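Local coordinates for protein UL16 (PDB 2WY3), which helps human cytomegalovirus evade natural killer cells by blocking KLRK1 binding to ULBP1 and ULBP2 and retaining KLRK1 ligands in the endoplasmic reticulum and cis-Golgi, at residues 3-6 and 7-10. Numbering follows the deposited sequence.
Sequences LGSK and SSNS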
# COMPACT_ATOMS: atom_id res chain seq x y z
N LEU B 3 21.68 5.22 12.52
CA LEU B 3 20.86 5.23 11.32
C LEU B 3 21.73 5.77 10.18
O LEU B 3 22.81 6.32 10.43
CB LEU B 3 19.66 6.16 11.50
CG LEU B 3 18.56 5.86 12.51
CD1 LEU B 3 17.74 4.67 12.05
CD2 LEU B 3 19.11 5.63 13.91
N GLY B 4 21.27 5.62 8.95
CA GLY B 4 21.93 6.25 7.82
C GLY B 4 22.85 5.32 7.04
O GLY B 4 22.74 4.10 7.14
N SER B 5 23.74 5.91 6.25
CA SER B 5 24.56 5.15 5.32
C SER B 5 26.05 5.40 5.51
O SER B 5 26.50 6.54 5.41
CB SER B 5 24.15 5.48 3.88
OG SER B 5 25.17 5.12 2.97
N LYS B 6 26.81 4.35 5.78
CA LYS B 6 28.26 4.50 5.91
C LYS B 6 28.91 4.86 4.57
O LYS B 6 29.85 5.64 4.52
CB LYS B 6 28.90 3.24 6.48
CG LYS B 6 28.56 2.99 7.95
CD LYS B 6 29.24 1.73 8.46
CE LYS B 6 29.05 1.58 9.97
NZ LYS B 6 29.54 2.79 10.69
N SER B 7 28.40 4.29 3.48
CA SER B 7 29.02 4.53 2.17
C SER B 7 28.82 5.97 1.72
O SER B 7 29.65 6.52 1.00
CB SER B 7 28.49 3.54 1.12
OG SER B 7 27.12 3.76 0.85
N SER B 8 27.73 6.60 2.16
CA SER B 8 27.43 7.98 1.80
C SER B 8 27.95 8.96 2.85
O SER B 8 27.67 10.16 2.79
CB SER B 8 25.91 8.18 1.66
OG SER B 8 25.34 7.24 0.76
N ASN B 9 28.70 8.44 3.82
CA ASN B 9 29.22 9.25 4.91
C ASN B 9 28.11 10.03 5.61
O ASN B 9 28.31 11.17 6.05
CB ASN B 9 30.30 10.21 4.40
CG ASN B 9 31.14 10.79 5.53
OD1 ASN B 9 31.24 10.20 6.61
ND2 ASN B 9 31.74 11.95 5.29
N SER B 10 26.93 9.43 5.70
CA SER B 10 25.81 10.07 6.35
C SER B 10 25.23 9.15 7.40
O SER B 10 24.23 8.47 7.17
CB SER B 10 24.74 10.46 5.33
OG SER B 10 23.64 11.07 5.97
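S5 and S10 pair through their backbones as a hydrogen-bonded antiparallel couple, and the turn between them shows how a short hairpin can be held by main-chain bonds with one serine hydroxyl added at its start. S5 N donates to S10 O over 2.8 Å. In return S10 N reaches S5 O at 2.9 Å. A third backbone bond closes the turn itself: N9 N meets K6 O at 3.1 Å. G4 adds a weaker contact, its CA lying 3.3 Å from S10 O in a CA-H...O geometry.

The side-chain contribution centres on S5. Its OG stands anti to the backbone N (chi1 161°), a rotation that turns the hydroxyl toward S7 and S8, where it accepts the N-H of S8, with S8 N and S5 OG 3.1 Å apart. The hydroxyl of S8 comes equally near, its OG 3.1 Å from S5 OG, while S8 CB packs alongside. S7 OG approaches S5 OG to 3.2 Å, so three serine hydroxyls gather at this corner. The carboxylate of D46 grips the corner from outside the hairpin, OD1 bonded to S5 OG and OD2 to the amide of S7, which ties the turn to the loop before strand 49-55.

Residues K6 to N9 form a type I beta turn, with N9 in a left-handed backbone conformation (phi 54°, psi 35°) after three residues in the right-handed helical region. Because S5 and S10 exchange both backbone bonds around these four residues, the whole is a four-residue (4:4) hairpin loop with the type I turn inside it; the way N9 and S10 both face S5 also fits a G1 beta bulge. The loop joins strands 2-3 and 10-13 of the small N-terminal hairpin of the UL16 ectodomain.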